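Local coordinates for pyruvate carboxylase n-terminal domain (Aquifex aeolicus, PDB 1ULZ), which belongs to the biotin carboxylase family and forms the N-terminal, ATP-grasp-type portion of pyruvate carboxylase, here assembled from two copies, at residues P349-Y357 with H369-P379. The protein carries 1 engineered substitution. Residues are numbered along the deposited sequence; the frame is centred on the assembly and turned at random.
Sequences PSTRVIERY and HAAARGFEVTP. Unlike the reference sequence in segment 349-357: R352 (reference Gly).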
ATOM      1  N   PRO A 349      -3.761   0.417  29.344  1.00 54.18           N
ATOM      2  CA  PRO A 349      -4.284   1.334  28.321  1.00 53.76           C
ATOM      3  C   PRO A 349      -4.155   2.824  28.650  1.00 53.62           C
ATOM      4  O   PRO A 349      -4.353   3.239  29.803  1.00 52.80           O
ATOM      5  CB  PRO A 349      -5.755   0.920  28.198  1.00 53.81           C
ATOM      6  CG  PRO A 349      -5.745  -0.530  28.610  1.00 53.66           C
ATOM      7  CD  PRO A 349      -4.813  -0.513  29.796  1.00 54.10           C
ATOM      8  N   SER A 350      -3.839   3.619  27.624  1.00 52.66           N
ATOM      9  CA  SER A 350      -3.708   5.068  27.754  1.00 52.83           C
ATOM     10  C   SER A 350      -5.000   5.643  27.199  1.00 52.53           C
ATOM     11  O   SER A 350      -5.089   5.923  26.001  1.00 52.55           O
ATOM     12  CB  SER A 350      -2.541   5.609  26.904  1.00 53.30           C
ATOM     13  OG  SER A 350      -1.371   4.813  27.006  1.00 54.00           O
ATOM     14  N   THR A 351      -6.001   5.821  28.055  1.00 52.52           N
ATOM     15  CA  THR A 351      -7.283   6.352  27.605  1.00 52.01           C
ATOM     16  C   THR A 351      -7.251   7.862  27.403  1.00 50.82           C
ATOM     17  O   THR A 351      -8.012   8.597  28.046  1.00 51.36           O
ATOM     18  CB  THR A 351      -8.397   6.048  28.618  1.00 53.21           C
ATOM     19  OG1 THR A 351      -8.149   6.790  29.822  1.00 53.14           O
ATOM     20  CG2 THR A 351      -8.440   4.556  28.932  1.00 53.16           C
ATOM     21  N   ARG A 352      -6.386   8.336  26.512  1.00 48.78           N
ATOM     22  CA  ARG A 352      -6.310   9.767  26.278  1.00 46.47           C
ATOM     23  C   ARG A 352      -6.569  10.176  24.831  1.00 43.58           C
ATOM     24  O   ARG A 352      -7.145   9.412  24.051  1.00 42.72           O
ATOM     25  CB  ARG A 352      -4.960  10.301  26.758  1.00 49.05           C
ATOM     26  CG  ARG A 352      -4.756  10.096  28.252  1.00 51.81           C
ATOM     27  CD  ARG A 352      -4.011  11.264  28.888  1.00 54.17           C
ATOM     28  NE  ARG A 352      -2.669  11.436  28.341  1.00 57.15           N
ATOM     29  CZ  ARG A 352      -1.802  12.349  28.777  1.00 58.46           C
ATOM     30  NH1 ARG A 352      -2.140  13.170  29.769  1.00 59.41           N
ATOM     31  NH2 ARG A 352      -0.597  12.446  28.224  1.00 58.80           N
ATOM     32  N   VAL A 353      -6.149  11.388  24.476  1.00 39.26           N
ATOM     33  CA  VAL A 353      -6.380  11.899  23.131  1.00 35.10           C
ATOM     34  C   VAL A 353      -5.088  12.108  22.344  1.00 32.84           C
ATOM     35  O   VAL A 353      -4.112  12.639  22.868  1.00 30.68           O
ATOM     36  CB  VAL A 353      -7.149  13.226  23.203  1.00 35.65           C
ATOM     37  CG1 VAL A 353      -7.571  13.664  21.819  1.00 36.16           C
ATOM     38  CG2 VAL A 353      -8.361  13.068  24.120  1.00 35.66           C
ATOM     39  N   ILE A 354      -5.091  11.685  21.083  1.00 30.72           N
ATOM     40  CA  ILE A 354      -3.919  11.831  20.227  1.00 28.56           C
ATOM     41  C   ILE A 354      -3.736  13.284  19.793  1.00 28.31           C
ATOM     42  O   ILE A 354      -4.680  13.932  19.347  1.00 26.98           O
ATOM     43  CB  ILE A 354      -4.034  10.926  18.970  1.00 27.69           C
ATOM     44  CG1 ILE A 354      -3.877   9.461  19.381  1.00 25.66           C
ATOM     45  CG2 ILE A 354      -2.984  11.304  17.934  1.00 23.64           C
ATOM     46  CD1 ILE A 354      -3.880   8.502  18.216  1.00 24.97           C
ATOM     47  N   GLU A 355      -2.515  13.791  19.947  1.00 29.07           N
ATOM     48  CA  GLU A 355      -2.191  15.159  19.560  1.00 30.20           C
ATOM     49  C   GLU A 355      -1.485  15.124  18.203  1.00 29.43           C
ATOM     50  O   GLU A 355      -2.129  15.299  17.170  1.00 30.79           O
ATOM     51  CB  GLU A 355      -1.310  15.809  20.631  1.00 32.90           C
ATOM     52  CG  GLU A 355      -1.908  15.660  22.023  1.00 39.46           C
ATOM     53  CD  GLU A 355      -1.098  16.342  23.108  1.00 44.24           C
ATOM     54  OE1 GLU A 355       0.097  16.642  22.876  1.00 45.88           O
ATOM     55  OE2 GLU A 355      -1.661  16.563  24.209  1.00 47.24           O
ATOM     56  N   ARG A 356      -0.178  14.889  18.178  1.00 27.93           N
ATOM     57  CA  ARG A 356       0.500  14.828  16.886  1.00 27.74           C
ATOM     58  C   ARG A 356       0.245  13.441  16.301  1.00 26.38           C
ATOM     59  O   ARG A 356       0.166  12.452  17.029  1.00 25.46           O
ATOM     60  CB  ARG A 356       1.998  15.118  17.040  1.00 29.79           C
ATOM     61  CG  ARG A 356       2.241  16.450  17.750  1.00 33.77           C
ATOM     62  CD  ARG A 356       3.552  17.137  17.381  1.00 39.65           C
ATOM     63  NE  ARG A 356       4.733  16.427  17.857  1.00 44.23           N
ATOM     64  CZ  ARG A 356       5.908  17.009  18.100  1.00 47.61           C
ATOM     65  NH1 ARG A 356       6.063  18.318  17.919  1.00 47.05           N
ATOM     66  NH2 ARG A 356       6.939  16.280  18.522  1.00 49.19           N
ATOM     67  N   TYR A 357       0.073  13.376  14.987  1.00 24.43           N
ATOM     68  CA  TYR A 357      -0.212  12.107  14.333  1.00 23.58           C
ATOM     69  C   TYR A 357       0.210  12.143  12.871  1.00 22.62           C
ATOM     70  O   TYR A 357      -0.390  12.852  12.063  1.00 21.18           O
ATOM     71  CB  TYR A 357      -1.719  11.802  14.440  1.00 22.33           C
ATOM     72  CG  TYR A 357      -2.123  10.409  13.980  1.00 22.07           C
ATOM     73  CD1 TYR A 357      -2.870  10.225  12.820  1.00 20.48           C
ATOM     74  CD2 TYR A 357      -1.739   9.282  14.695  1.00 20.55           C
ATOM     75  CE1 TYR A 357      -3.217   8.965  12.391  1.00 19.64           C
ATOM     76  CE2 TYR A 357      -2.082   8.012  14.270  1.00 18.84           C
ATOM     77  CZ  TYR A 357      -2.817   7.857  13.118  1.00 20.76           C
ATOM     78  OH  TYR A 357      -3.131   6.589  12.677  1.00 20.72           O
ATOM     79  N   HIS A 369      -6.568   2.201   9.625  1.00 20.85           N
ATOM     80  CA  HIS A 369      -6.871   2.984  10.821  1.00 21.11           C
ATOM     81  C   HIS A 369      -8.073   3.916  10.693  1.00 22.34           C
ATOM     82  O   HIS A 369      -8.606   4.143   9.605  1.00 20.33           O
ATOM     83  CB  HIS A 369      -5.654   3.827  11.222  1.00 20.76           C
ATOM     84  CG  HIS A 369      -5.404   4.993  10.315  1.00 21.64           C
ATOM     85  ND1 HIS A 369      -4.642   6.077  10.690  1.00 22.63           N
ATOM     86  CD2 HIS A 369      -5.844   5.259   9.062  1.00 22.30           C
ATOM     87  CE1 HIS A 369      -4.628   6.965   9.709  1.00 21.53           C
ATOM     88  NE2 HIS A 369      -5.352   6.492   8.711  1.00 22.32           N
ATOM     89  N   ALA A 370      -8.476   4.466  11.833  1.00 22.44           N
ATOM     90  CA  ALA A 370      -9.590   5.405  11.904  1.00 23.89           C
ATOM     91  C   ALA A 370      -9.129   6.615  12.723  1.00 24.41           C
ATOM     92  O   ALA A 370      -9.939   7.430  13.160  1.00 25.85           O
ATOM     93  CB  ALA A 370     -10.787   4.746  12.576  1.00 23.22           C
ATOM     94  N   ALA A 371      -7.815   6.732  12.901  1.00 23.54           N
ATOM     95  CA  ALA A 371      -7.250   7.801  13.706  1.00 24.13           C
ATOM     96  C   ALA A 371      -6.806   9.070  12.987  1.00 24.25           C
ATOM     97  O   ALA A 371      -6.616   9.107  11.772  1.00 23.37           O
ATOM     98  CB  ALA A 371      -6.091   7.251  14.528  1.00 24.94           C
ATOM     99  N   ALA A 372      -6.637  10.110  13.793  1.00 24.80           N
ATOM    100  CA  ALA A 372      -6.200  11.428  13.348  1.00 25.96           C
ATOM    101  C   ALA A 372      -6.060  12.245  14.627  1.00 25.74           C
ATOM    102  O   ALA A 372      -6.352  11.746  15.715  1.00 25.34           O
ATOM    103  CB  ALA A 372      -7.248  12.056  12.435  1.00 24.57           C
ATOM    104  N   ARG A 373      -5.597  13.484  14.513  1.00 26.63           N
ATOM    105  CA  ARG A 373      -5.482  14.323  15.692  1.00 27.75           C
ATOM    106  C   ARG A 373      -6.880  14.418  16.290  1.00 27.71           C
ATOM    107  O   ARG A 373      -7.856  14.602  15.566  1.00 26.15           O
ATOM    108  CB  ARG A 373      -4.994  15.719  15.321  1.00 30.10           C
ATOM    109  CG  ARG A 373      -4.977  16.666  16.507  1.00 35.05           C
ATOM    110  CD  ARG A 373      -4.161  17.913  16.230  1.00 40.72           C
ATOM    111  NE  ARG A 373      -4.081  18.761  17.419  1.00 44.78           N
ATOM    112  CZ  ARG A 373      -5.120  19.393  17.956  1.00 46.82           C
ATOM    113  NH1 ARG A 373      -6.326  19.283  17.400  1.00 48.40           N
ATOM    114  NH2 ARG A 373      -4.959  20.119  19.058  1.00 47.47           N
ATOM    115  N   GLY A 374      -6.983  14.273  17.604  1.00 27.99           N
ATOM    116  CA  GLY A 374      -8.287  14.347  18.237  1.00 28.94           C
ATOM    117  C   GLY A 374      -8.841  12.969  18.539  1.00 30.23           C
ATOM    118  O   GLY A 374      -9.743  12.818  19.363  1.00 31.34           O
ATOM    119  N   PHE A 375      -8.309  11.962  17.858  1.00 30.39           N
ATOM    120  CA  PHE A 375      -8.732  10.586  18.072  1.00 30.62           C
ATOM    121  C   PHE A 375      -8.663  10.336  19.570  1.00 32.32           C
ATOM    122  O   PHE A 375      -7.707  10.741  20.226  1.00 31.44           O
ATOM    123  CB  PHE A 375      -7.794   9.640  17.326  1.00 29.42           C
ATOM    124  CG  PHE A 375      -8.092   8.181  17.529  1.00 27.99           C
ATOM    125  CD1 PHE A 375      -7.438   7.457  18.515  1.00 28.29           C
ATOM    126  CD2 PHE A 375      -8.976   7.516  16.689  1.00 29.19           C
ATOM    127  CE1 PHE A 375      -7.651   6.094  18.658  1.00 28.23           C
ATOM    128  CE2 PHE A 375      -9.198   6.146  16.826  1.00 27.51           C
ATOM    129  CZ  PHE A 375      -8.533   5.437  17.809  1.00 26.97           C
ATOM    130  N   GLU A 376      -9.682   9.675  20.113  1.00 34.28           N
ATOM    131  CA  GLU A 376      -9.714   9.419  21.543  1.00 36.74           C
ATOM    132  C   GLU A 376      -9.849   7.944  21.861  1.00 37.12           C
ATOM    133  O   GLU A 376     -10.611   7.224  21.217  1.00 37.64           O
ATOM    134  CB  GLU A 376     -10.886  10.169  22.182  1.00 38.26           C
ATOM    135  CG  GLU A 376     -10.811  10.217  23.698  1.00 41.97           C
ATOM    136  CD  GLU A 376     -12.149  10.511  24.347  1.00 43.63           C
ATOM    137  OE1 GLU A 376     -12.931  11.323  23.787  1.00 43.36           O
ATOM    138  OE2 GLU A 376     -12.409   9.933  25.423  1.00 44.48           O
ATOM    139  N   VAL A 377      -9.102   7.496  22.862  1.00 36.89           N
ATOM    140  CA  VAL A 377      -9.164   6.104  23.286  1.00 37.17           C
ATOM    141  C   VAL A 377     -10.019   6.029  24.557  1.00 37.25           C
ATOM    142  O   VAL A 377      -9.513   6.275  25.656  1.00 37.19           O
ATOM    143  CB  VAL A 377      -7.750   5.552  23.601  1.00 37.92           C
ATOM    144  CG1 VAL A 377      -7.843   4.102  24.012  1.00 38.12           C
ATOM    145  CG2 VAL A 377      -6.842   5.693  22.383  1.00 38.53           C
ATOM    146  N   THR A 378     -11.311   5.721  24.410  1.00 36.63           N
ATOM    147  CA  THR A 378     -12.204   5.618  25.571  1.00 36.37           C
ATOM    148  C   THR A 378     -11.954   4.304  26.299  1.00 36.60           C
ATOM    149  O   THR A 378     -11.351   3.392  25.748  1.00 37.07           O
ATOM    150  CB  THR A 378     -13.694   5.673  25.164  1.00 36.86           C
ATOM    151  OG1 THR A 378     -14.034   4.503  24.409  1.00 36.94           O
ATOM    152  CG2 THR A 378     -13.973   6.909  24.323  1.00 36.26           C
ATOM    153  N   PRO A 379     -12.416   4.186  27.550  1.00 37.04           N
ATOM    154  CA  PRO A 379     -12.214   2.957  28.319  1.00 36.65           C
ATOM    155  C   PRO A 379     -13.242   1.869  28.002  1.00 36.50           C
ATOM    156  O   PRO A 379     -13.221   0.793  28.601  1.00 36.82           O
ATOM    157  CB  PRO A 379     -12.330   3.442  29.755  1.00 37.16           C
ATOM    158  CG  PRO A 379     -13.434   4.454  29.638  1.00 37.79           C
ATOM    159  CD  PRO A 379     -13.072   5.219  28.373  1.00 37.61           C
TER
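Y357 and H369 meet rim to rim: the phenol OH lies near the imidazole plane, at ND1, a short hydrogen bond of 2.5 Å, with the ring planes turned 24° apart. With CG anti to the backbone N (chi1 -171°), the tyrosine reaches across to H369, and on the way its CZ packs on A371 CB at 3.6 Å. A long aromatic ending in a hydroxyl suits a place that needs both reach and a polar end.

Further along, I354 lays CD1 against CD1 of F375 (3.7 Å), while A371, small enough to fit, rests its methyl over one face of that phenyl ring, toward the rim. Backbone bonds frame this apolar patch: I354 N gives to F375 O at 2.9 Å, G374 N to I354 O, and V377 N to the carbonyl of the engineered R352. The first and last of these flank V353 and E376, which form a non-hydrogen-bonded antiparallel pair. G374 takes the positive phi (100°) of the type II turn from A372 to F375, where a side chain would jam against the preceding carbonyl. R373 runs its extended aliphatic chain past E355 O, with CG 3.2 Å away.

Outside, I385 and I411 cover I354, Y409 OH bonds Y357 OH, and V359 O of the second subunit takes H369 NE2. The arrangement is a single antiparallel bridge between two loops of the biotin carboxylase C-terminal domain, with H369 and A372 of the second loop at the dimer interface.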